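Local coordinates for nitrate regulatory protein (Klebsiella oxytoca, PDB 4AKK) that responds to nitrate and nitrite and binds the nasF leader RNA at its factor-independent terminator, so that transcription continues into the nasFEDCBA operon, at residues L219-V224 against E365-I370; S375-Y380 against E386-A391; K394-K399 against V404-A409. One frame throughout, in Å; residues are numbered along the deposited sequence.

Contact 1. Residues L219-V224 against E365-I370; sequences LRQQLV and EERKLI
Gln221 and Arg367 carry most of this contact, lying alongside each other with their chains running in opposite directions. The aliphatic part of the glutamine does the touching: CG of Gln221 is 4.0 Å from NE of Arg367, and CB of Gln221 lies over one face of the guanidinium, 4.1 Å from NH2 of Arg367. The two flat ends do not stack, since the amide of Gln221 and the guanidinium planes are 55° apart. Gln222 comes in at the guanidinium edge instead, its CG in the plane of the group and 3.7 Å from NH2 of Arg367. The axes of the short helical segments stay 12.9 Å apart at closest approach, crossing at 100°, and Arg367 spans the gap with its chain stretched from CG to NE. The interface is one between domains: 219-224 belongs to the NIT nitrate- and nitrite-sensing region, whereas 365-370 belongs to the ANTAR RNA-binding region. No hydrogen bond runs directly between the two segments. The charge of Arg367 is met by a salt bridge from NH1 to OE1 of Glu218, one turn before Gln222, whose own NE2 bonds to OE2 of the same glutamate. Gln221 suits a buried place because both ends of its amide are used, OE1 accepting from NE1 of Trp389 and NE2 bonding to OD1 of Asp225. A chi1 of -169° sets CG anti to the backbone N, and the bend at chi2 turns the chain so that NE2 of Gln221 also meets CD1 of Ile370, at 4.1 Å. Here the branched, apolar isoleucine offers a methyl group to the amide, a purely van der Waals touch at the ANTAR side of the seam.

Contact 2. Residues S375-Y380 against E386-A391; sequences SVLMTY and EQAWQA
Leu377 lays its side chain over the small face made by Ala388 and Ala391, one helical turn apart on the facing helix. CD1 of Leu377 rests 3.7 Å from the backbone O of Ala388 and 4.2 Å from CB of Ala391, while CB of Leu377 is 4.2 Å from CB of Ala388. The chi1 of -61°, with CG anti to the carbonyl carbon, sends the branched end on to Ala391. Alanine suits both places: its lone methyl lets the backbones come close, with CA of Leu377 only 5.9 Å from CA of Ala388. Met378 adds a smaller touch at the margin, where its CG meets CB of Ala388 at 4.1 Å. The unbranched methylene part of methionine suits this edge, packing on the alanine methyl while the residue stays partly exposed. Leu377 is further enclosed by Leu392, Met383 and Leu410, and Leu416 of the second subunit also packs on it. The segment axes approach to 8.9 Å at 121° between their directions. Packed through leucine against alanine, the two form a crossed pair of successive helices joined by a short loop, part of the all-helical ANTAR RNA-binding domain.

Contact 3. Residues K394-K399 against V404-A409; sequences KMAMDK and VEIARA
Ile406 fills the tight part of this contact, pressing its branched side chain against the backbone and short side chain of Ala396. Its CG1 is 3.6 Å from CA of Ala396 and 3.7 Å from CB of the same residue, so the isoleucine meets main chain as much as side chain. Alanine fits this place because nothing beyond CB holds the second helix off: CA of Ala396 lies 6.1 Å from CA of Ile406. The two branches of the isoleucine then divide the work. With chi1 at -62°, CG1 stands anti to the carbonyl carbon and CG2 anti to the backbone N, which lets CG2 of Ile406 meet CB of Met395 at 4.0 Å while CD1 of Ile406 continues to the backbone O of Met395, at 3.8 Å. That oxygen already accepts the helical bond from N of Lys399, so the methyl packs beside an oxygen whose hydrogen-bonding need is met. Beta-branched isoleucine, with apolar branches pointing two ways, lets one residue pack on both Met395 and Ala396.

Toward Lys399 the packing thins. Lys399 offers only its CB, 4.4 Å from CD1 of Ile406, and the rest of its chain leads away, as suits a charged residue on an exposed flank; the aliphatic root gives slight cover and the ammonium stays clear of the apolar patch. The segment axes pass 9.2 Å apart with 105° between their directions. Thr412 of the second subunit packs on Lys399, Ile406 and Ala409, and Leu416 of that subunit on Met395, so the second subunit packs on this contact as well. Elsewhere on helix 403-412, Val404 and Arg408 touch Leu369 and Ala407 touches Ala373, so helix 403-412 packs on helix 385-399 through Ile406 and on helix 360-380 through a neighbouring face.

Along the chain the three contacts follow in series, and their centres are 12 to 15 Å apart, all on the same side of the chain's centre. Contact 1 joins the NIT region to helix 360-380; that helix recurs in contact 2, whose partner, helix 385-399, recurs in contact 3 against helix 403-412. Contacts 2 and 3 thus tie together three successive ANTAR helices, and packing of Glu366 on Val404 and of the backbone O of Leu369 on Ala407 links contact 1 to contact 3. The NIT side also reaches contact 2 directly, through a salt bridge from Arg220 to Glu386. The sensor therefore touches more than one ANTAR helix, consistent with coupling between nitrate sensing and RNA binding.

Contact 1. Residues L219-V224 against E365-I370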
loop_
_atom_site.group_PDB
_atom_site.type_symbol
_atom_site.label_atom_id
_atom_site.label_comp_id
_atom_site.label_asym_id
_atom_site.label_seq_id
_atom_site.Cartn_x
_atom_site.Cartn_y
_atom_site.Cartn_z
ATOM N N LEU A 219 -19.899 12.440 -17.097
ATOM C CA LEU A 219 -20.741 11.938 -16.012
ATOM C C LEU A 219 -20.749 10.416 -16.006
ATOM O O LEU A 219 -20.631 9.782 -14.957
ATOM C CB LEU A 219 -22.169 12.493 -16.135
ATOM C CG LEU A 219 -23.144 12.152 -15.006
ATOM C CD1 LEU A 219 -22.610 12.649 -13.672
ATOM C CD2 LEU A 219 -24.543 12.735 -15.282
ATOM N N ARG A 220 -20.863 9.829 -17.189
ATOM C CA ARG A 220 -20.798 8.389 -17.313
ATOM C C ARG A 220 -19.483 7.781 -16.777
ATOM O O ARG A 220 -19.490 6.716 -16.146
ATOM C CB ARG A 220 -21.050 7.964 -18.767
ATOM C CG ARG A 220 -20.849 6.460 -18.978
ATOM C CD ARG A 220 -21.196 6.024 -20.394
ATOM N NE ARG A 220 -20.171 6.402 -21.354
ATOM C CZ ARG A 220 -20.180 6.040 -22.634
ATOM N NH1 ARG A 220 -21.173 5.301 -23.109
ATOM N NH2 ARG A 220 -19.199 6.426 -23.442
ATOM N N GLN A 221 -18.348 8.431 -17.038
ATOM C CA GLN A 221 -17.079 7.886 -16.541
ATOM C C GLN A 221 -17.046 7.980 -15.008
ATOM O O GLN A 221 -16.674 7.025 -14.330
ATOM C CB GLN A 221 -15.863 8.584 -17.182
ATOM C CG GLN A 221 -14.521 7.890 -16.900
ATOM C CD GLN A 221 -14.413 6.488 -17.499
ATOM O OE1 GLN A 221 -14.549 6.297 -18.711
ATOM N NE2 GLN A 221 -14.158 5.501 -16.646
ATOM N N GLN A 222 -17.474 9.119 -14.470
ATOM C CA GLN A 222 -17.532 9.301 -13.027
ATOM C C GLN A 222 -18.456 8.266 -12.377
ATOM O O GLN A 222 -18.180 7.764 -11.289
ATOM C CB GLN A 222 -18.020 10.708 -12.687
ATOM C CG GLN A 222 -17.087 11.831 -13.140
ATOM C CD GLN A 222 -17.637 13.205 -12.776
ATOM O OE1 GLN A 222 -18.628 13.314 -12.058
ATOM N NE2 GLN A 222 -16.999 14.259 -13.273
ATOM N N LEU A 223 -19.556 7.949 -13.048
ATOM C CA LEU A 223 -20.503 6.992 -12.493
ATOM C C LEU A 223 -19.854 5.619 -12.467
ATOM O O LEU A 223 -19.791 4.955 -11.435
ATOM C CB LEU A 223 -21.798 6.963 -13.312
ATOM C CG LEU A 223 -22.807 5.875 -12.937
ATOM C CD1 LEU A 223 -23.317 6.086 -11.501
ATOM C CD2 LEU A 223 -23.964 5.894 -13.930
ATOM N N VAL A 224 -19.363 5.200 -13.624
ATOM C CA VAL A 224 -18.640 3.958 -13.736
ATOM C C VAL A 224 -17.537 3.851 -12.678
ATOM O O VAL A 224 -17.331 2.788 -12.097
ATOM C CB VAL A 224 -18.015 3.836 -15.143
ATOM C CG1 VAL A 224 -16.953 2.744 -15.178
ATOM C CG2 VAL A 224 -19.109 3.584 -16.180
ATOM N N GLU A 365 -5.154 11.856 -15.425
ATOM C CA GLU A 365 -4.077 10.882 -15.602
ATOM C C GLU A 365 -4.626 9.514 -16.019
ATOM O O GLU A 365 -4.102 8.867 -16.929
ATOM C CB GLU A 365 -3.266 10.745 -14.319
ATOM C CG GLU A 365 -2.091 11.694 -14.225
ATOM C CD GLU A 365 -0.965 11.315 -15.177
ATOM O OE1 GLU A 365 -1.044 10.229 -15.806
ATOM O OE2 GLU A 365 0.001 12.103 -15.289
ATOM N N GLU A 366 -5.697 9.081 -15.361
ATOM C CA GLU A 366 -6.250 7.752 -15.615
ATOM C C GLU A 366 -7.002 7.714 -16.929
ATOM O O GLU A 366 -7.001 6.694 -17.630
ATOM C CB GLU A 366 -7.164 7.322 -14.468
ATOM C CG GLU A 366 -6.431 7.251 -13.139
ATOM C CD GLU A 366 -7.317 6.743 -12.017
ATOM O OE1 GLU A 366 -8.540 6.641 -12.238
ATOM O OE2 GLU A 366 -6.790 6.447 -10.922
ATOM N N ARG A 367 -7.648 8.825 -17.268
ATOM C CA ARG A 367 -8.350 8.892 -18.537
ATOM C C ARG A 367 -7.382 8.808 -19.712
ATOM O O ARG A 367 -7.702 8.213 -20.739
ATOM C CB ARG A 367 -9.227 10.137 -18.609
ATOM C CG ARG A 367 -10.501 9.942 -17.826
ATOM C CD ARG A 367 -11.194 11.231 -17.516
ATOM N NE ARG A 367 -12.172 11.051 -16.450
ATOM C CZ ARG A 367 -13.146 11.914 -16.191
ATOM N NH1 ARG A 367 -13.260 13.008 -16.933
ATOM N NH2 ARG A 367 -14.004 11.686 -15.200
ATOM N N LYS A 368 -6.190 9.371 -19.541
ATOM C CA LYS A 368 -5.152 9.301 -20.572
ATOM C C LYS A 368 -4.804 7.840 -20.864
ATOM O O LYS A 368 -4.648 7.428 -22.018
ATOM C CB LYS A 368 -3.885 10.045 -20.129
ATOM C CG LYS A 368 -2.745 9.942 -21.147
ATOM C CD LYS A 368 -1.410 9.653 -20.477
ATOM C CE LYS A 368 -1.020 10.761 -19.518
ATOM N NZ LYS A 368 0.444 10.778 -19.262
ATOM N N LEU A 369 -4.676 7.060 -19.804
ATOM C CA LEU A 369 -4.430 5.633 -19.947
ATOM C C LEU A 369 -5.571 4.923 -20.655
ATOM O O LEU A 369 -5.341 4.078 -21.522
ATOM C CB LEU A 369 -4.187 5.011 -18.583
ATOM C CG LEU A 369 -2.930 5.572 -17.934
ATOM C CD1 LEU A 369 -2.834 5.171 -16.466
ATOM C CD2 LEU A 369 -1.708 5.113 -18.717
ATOM N N ILE A 370 -6.804 5.275 -20.293
ATOM C CA ILE A 370 -7.975 4.677 -20.908
ATOM C C ILE A 370 -8.097 5.052 -22.386
ATOM O O ILE A 370 -8.498 4.230 -23.212
ATOM C CB ILE A 370 -9.272 5.059 -20.160
ATOM C CG1 ILE A 370 -9.310 4.382 -18.783
ATOM C CG2 ILE A 370 -10.470 4.631 -20.957
ATOM C CD1 ILE A 370 -10.243 5.048 -17.776
#

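Contact 2. Residues S375-Y380 against E386-A391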
loop_
_atom_site.group_PDB
_atom_site.type_symbol
_atom_site.label_atom_id
_atom_site.label_comp_id
_atom_site.label_asym_id
_atom_site.label_seq_id
_atom_site.Cartn_x
_atom_site.Cartn_y
_atom_site.Cartn_z
ATOM N N SER A 375 -7.409 3.422 -28.129
ATOM C CA SER A 375 -6.697 3.490 -29.403
ATOM C C SER A 375 -6.119 2.137 -29.799
ATOM O O SER A 375 -6.159 1.763 -30.968
ATOM C CB SER A 375 -5.586 4.534 -29.344
ATOM O OG SER A 375 -6.101 5.757 -28.850
ATOM N N VAL A 376 -5.587 1.404 -28.825
ATOM C CA VAL A 376 -5.031 0.085 -29.104
ATOM C C VAL A 376 -6.090 -0.831 -29.698
ATOM O O VAL A 376 -5.832 -1.536 -30.672
ATOM C CB VAL A 376 -4.423 -0.574 -27.847
ATOM C CG1 VAL A 376 -4.201 -2.071 -28.083
ATOM C CG2 VAL A 376 -3.114 0.120 -27.461
ATOM N N LEU A 377 -7.278 -0.823 -29.103
ATOM C CA LEU A 377 -8.391 -1.618 -29.609
ATOM C C LEU A 377 -8.879 -1.097 -30.963
ATOM O O LEU A 377 -9.278 -1.871 -31.830
ATOM C CB LEU A 377 -9.541 -1.635 -28.599
ATOM C CG LEU A 377 -9.220 -2.251 -27.230
ATOM C CD1 LEU A 377 -10.364 -2.086 -26.257
ATOM C CD2 LEU A 377 -8.854 -3.714 -27.384
ATOM N N MET A 378 -8.839 0.216 -31.144
ATOM C CA MET A 378 -9.313 0.813 -32.384
ATOM C C MET A 378 -8.401 0.455 -33.559
ATOM O O MET A 378 -8.859 0.332 -34.696
ATOM C CB MET A 378 -9.455 2.330 -32.236
ATOM C CG MET A 378 -10.695 2.759 -31.447
ATOM S SD MET A 378 -10.603 4.453 -30.830
ATOM C CE MET A 378 -10.668 5.406 -32.346
ATOM N N THR A 379 -7.118 0.261 -33.270
ATOM C CA THR A 379 -6.114 0.026 -34.303
ATOM C C THR A 379 -5.877 -1.452 -34.605
ATOM O O THR A 379 -5.941 -1.882 -35.756
ATOM C CB THR A 379 -4.773 0.647 -33.906
ATOM O OG1 THR A 379 -4.930 2.061 -33.756
ATOM C CG2 THR A 379 -3.725 0.355 -34.962
ATOM N N TYR A 380 -5.600 -2.227 -33.568
ATOM C CA TYR A 380 -5.207 -3.614 -33.754
ATOM C C TYR A 380 -6.395 -4.554 -33.745
ATOM O O TYR A 380 -6.229 -5.766 -33.850
ATOM C CB TYR A 380 -4.190 -4.019 -32.689
ATOM C CG TYR A 380 -2.950 -3.162 -32.744
ATOM C CD1 TYR A 380 -1.896 -3.484 -33.589
ATOM C CD2 TYR A 380 -2.849 -2.008 -31.981
ATOM C CE1 TYR A 380 -0.767 -2.688 -33.658
ATOM C CE2 TYR A 380 -1.723 -1.208 -32.040
ATOM C CZ TYR A 380 -0.685 -1.554 -32.880
ATOM O OH TYR A 380 0.437 -0.757 -32.940
ATOM N N GLU A 386 -16.589 4.105 -29.363
ATOM C CA GLU A 386 -17.547 3.755 -28.319
ATOM C C GLU A 386 -17.459 2.261 -28.022
ATOM O O GLU A 386 -17.447 1.850 -26.863
ATOM C CB GLU A 386 -18.973 4.157 -28.721
ATOM C CG GLU A 386 -20.062 3.642 -27.767
ATOM C CD GLU A 386 -20.056 4.364 -26.426
ATOM O OE1 GLU A 386 -19.206 5.261 -26.234
ATOM O OE2 GLU A 386 -20.906 4.042 -25.566
ATOM N N GLN A 387 -17.371 1.455 -29.075
ATOM C CA GLN A 387 -17.217 0.014 -28.934
ATOM C C GLN A 387 -15.989 -0.321 -28.086
ATOM O O GLN A 387 -16.026 -1.204 -27.226
ATOM C CB GLN A 387 -17.085 -0.628 -30.317
ATOM C CG GLN A 387 -16.914 -2.147 -30.311
ATOM C CD GLN A 387 -16.735 -2.713 -31.716
ATOM O OE1 GLN A 387 -16.546 -1.964 -32.681
ATOM N NE2 GLN A 387 -16.794 -4.037 -31.836
ATOM N N ALA A 388 -14.900 0.389 -28.355
ATOM C CA ALA A 388 -13.655 0.249 -27.611
ATOM C C ALA A 388 -13.867 0.496 -26.119
ATOM O O ALA A 388 -13.422 -0.284 -25.273
ATOM C CB ALA A 388 -12.612 1.218 -28.166
ATOM N N TRP A 389 -14.552 1.590 -25.805
ATOM C CA TRP A 389 -14.820 1.950 -24.422
ATOM C C TRP A 389 -15.684 0.881 -23.761
ATOM O O TRP A 389 -15.411 0.455 -22.637
ATOM C CB TRP A 389 -15.489 3.326 -24.336
ATOM C CG TRP A 389 -15.650 3.816 -22.926
ATOM C CD1 TRP A 389 -14.744 4.539 -22.196
ATOM C CD2 TRP A 389 -16.782 3.610 -22.072
ATOM N NE1 TRP A 389 -15.241 4.792 -20.936
ATOM C CE2 TRP A 389 -16.492 4.236 -20.835
ATOM C CE3 TRP A 389 -18.013 2.954 -22.230
ATOM C CZ2 TRP A 389 -17.393 4.229 -19.762
ATOM C CZ3 TRP A 389 -18.912 2.952 -21.165
ATOM C CH2 TRP A 389 -18.597 3.585 -19.946
ATOM N N GLN A 390 -16.711 0.427 -24.467
ATOM C CA GLN A 390 -17.596 -0.594 -23.919
ATOM C C GLN A 390 -16.827 -1.873 -23.623
ATOM O O GLN A 390 -17.048 -2.508 -22.594
ATOM C CB GLN A 390 -18.768 -0.869 -24.864
ATOM C CG GLN A 390 -19.746 0.293 -24.995
ATOM C CD GLN A 390 -20.622 0.502 -23.754
ATOM O OE1 GLN A 390 -20.711 -0.515 -22.902
ATOM N NE2 GLN A 390 -21.211 1.573 -23.572
ATOM N N ALA A 391 -15.908 -2.242 -24.515
ATOM C CA ALA A 391 -15.092 -3.446 -24.317
ATOM C C ALA A 391 -14.289 -3.376 -23.015
ATOM O O ALA A 391 -14.242 -4.335 -22.250
ATOM C CB ALA A 391 -14.169 -3.660 -25.497
#

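Contact 3. Residues K394-K399 against V404-A409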
loop_
_atom_site.group_PDB
_atom_site.type_symbol
_atom_site.label_atom_id
_atom_site.label_comp_id
_atom_site.label_asym_id
_atom_site.label_seq_id
_atom_site.Cartn_x
_atom_site.Cartn_y
_atom_site.Cartn_z
ATOM N N LYS A 394 -16.566 -3.625 -20.039
ATOM C CA LYS A 394 -16.986 -5.013 -19.926
ATOM C C LYS A 394 -15.916 -5.844 -19.236
ATOM O O LYS A 394 -16.215 -6.575 -18.294
ATOM C CB LYS A 394 -17.314 -5.606 -21.299
ATOM C CG LYS A 394 -17.777 -7.060 -21.234
ATOM C CD LYS A 394 -18.179 -7.590 -22.605
ATOM C CE LYS A 394 -17.169 -7.186 -23.681
ATOM N NZ LYS A 394 -15.783 -7.682 -23.411
ATOM N N MET A 395 -14.671 -5.738 -19.699
ATOM C CA MET A 395 -13.581 -6.505 -19.085
ATOM C C MET A 395 -13.431 -6.164 -17.600
ATOM O O MET A 395 -13.076 -7.017 -16.800
ATOM C CB MET A 395 -12.254 -6.295 -19.826
ATOM C CG MET A 395 -11.949 -7.343 -20.902
ATOM S SD MET A 395 -10.454 -6.985 -21.875
ATOM C CE MET A 395 -11.099 -5.681 -22.903
ATOM N N ALA A 396 -13.728 -4.916 -17.242
ATOM C CA ALA A 396 -13.573 -4.449 -15.869
ATOM C C ALA A 396 -14.603 -5.078 -14.935
ATOM O O ALA A 396 -14.275 -5.419 -13.811
ATOM C CB ALA A 396 -13.663 -2.934 -15.809
ATOM N N MET A 397 -15.846 -5.192 -15.405
ATOM C CA MET A 397 -16.912 -5.871 -14.675
ATOM C C MET A 397 -16.554 -7.340 -14.505
ATOM O O MET A 397 -16.595 -7.876 -13.399
ATOM C CB MET A 397 -18.256 -5.767 -15.418
ATOM C CG MET A 397 -18.851 -4.351 -15.552
ATOM S SD MET A 397 -20.523 -4.268 -16.279
ATOM C CE MET A 397 -20.208 -4.673 -17.989
ATOM N N ASP A 398 -16.199 -7.984 -15.611
ATOM C CA ASP A 398 -15.946 -9.419 -15.611
ATOM C C ASP A 398 -14.736 -9.782 -14.759
ATOM O O ASP A 398 -14.701 -10.838 -14.145
ATOM C CB ASP A 398 -15.765 -9.939 -17.042
ATOM C CG ASP A 398 -17.048 -9.861 -17.864
ATOM O OD1 ASP A 398 -18.085 -9.409 -17.324
ATOM O OD2 ASP A 398 -17.020 -10.256 -19.052
ATOM N N LYS A 399 -13.747 -8.898 -14.713
ATOM C CA LYS A 399 -12.533 -9.167 -13.952
ATOM C C LYS A 399 -12.549 -8.504 -12.582
ATOM O O LYS A 399 -11.598 -8.651 -11.815
ATOM C CB LYS A 399 -11.306 -8.709 -14.738
ATOM C CG LYS A 399 -10.969 -9.607 -15.921
ATOM C CD LYS A 399 -10.461 -10.954 -15.418
ATOM C CE LYS A 399 -10.387 -11.975 -16.534
ATOM N NZ LYS A 399 -9.918 -13.292 -16.016
ATOM N N VAL A 404 -9.324 1.693 -15.424
ATOM C CA VAL A 404 -7.941 2.126 -15.594
ATOM C C VAL A 404 -6.965 0.971 -15.389
ATOM O O VAL A 404 -5.913 0.926 -16.032
ATOM C CB VAL A 404 -7.565 3.339 -14.708
ATOM C CG1 VAL A 404 -7.685 3.004 -13.224
ATOM C CG2 VAL A 404 -6.157 3.835 -15.066
ATOM N N GLU A 405 -7.333 0.026 -14.525
ATOM C CA GLU A 405 -6.533 -1.188 -14.310
ATOM C C GLU A 405 -6.565 -2.092 -15.536
ATOM O O GLU A 405 -5.553 -2.641 -15.928
ATOM C CB GLU A 405 -7.010 -1.954 -13.073
ATOM C CG GLU A 405 -6.762 -1.225 -11.764
ATOM C CD GLU A 405 -7.511 -1.850 -10.592
ATOM O OE1 GLU A 405 -8.559 -2.491 -10.829
ATOM O OE2 GLU A 405 -7.059 -1.694 -9.434
ATOM N N ILE A 406 -7.734 -2.234 -16.147
ATOM C CA ILE A 406 -7.837 -2.955 -17.410
ATOM C C ILE A 406 -6.972 -2.282 -18.457
ATOM O O ILE A 406 -6.290 -2.946 -19.228
ATOM C CB ILE A 406 -9.285 -2.952 -17.946
ATOM C CG1 ILE A 406 -10.229 -3.658 -16.968
ATOM C CG2 ILE A 406 -9.335 -3.553 -19.357
ATOM C CD1 ILE A 406 -9.769 -5.062 -16.556
ATOM N N ALA A 407 -7.023 -0.952 -18.488
ATOM C CA ALA A 407 -6.288 -0.181 -19.478
ATOM C C ALA A 407 -4.796 -0.378 -19.315
ATOM O O ALA A 407 -4.072 -0.565 -20.302
ATOM C CB ALA A 407 -6.631 1.309 -19.368
ATOM N N ARG A 408 -4.345 -0.307 -18.064
ATOM C CA ARG A 408 -2.954 -0.521 -17.727
ATOM C C ARG A 408 -2.547 -1.926 -18.115
ATOM O O ARG A 408 -1.481 -2.119 -18.683
ATOM C CB ARG A 408 -2.708 -0.302 -16.239
ATOM C CG ARG A 408 -2.614 1.155 -15.842
ATOM C CD ARG A 408 -2.048 1.321 -14.435
ATOM N NE ARG A 408 -2.042 2.720 -14.030
ATOM C CZ ARG A 408 -2.829 3.236 -13.091
ATOM N NH1 ARG A 408 -3.678 2.464 -12.431
ATOM N NH2 ARG A 408 -2.755 4.529 -12.804
ATOM N N ALA A 409 -3.391 -2.911 -17.818
ATOM C CA ALA A 409 -3.059 -4.284 -18.190
ATOM C C ALA A 409 -2.803 -4.406 -19.693
ATOM O O ALA A 409 -1.849 -5.048 -20.107
ATOM C CB ALA A 409 -4.150 -5.265 -17.746
#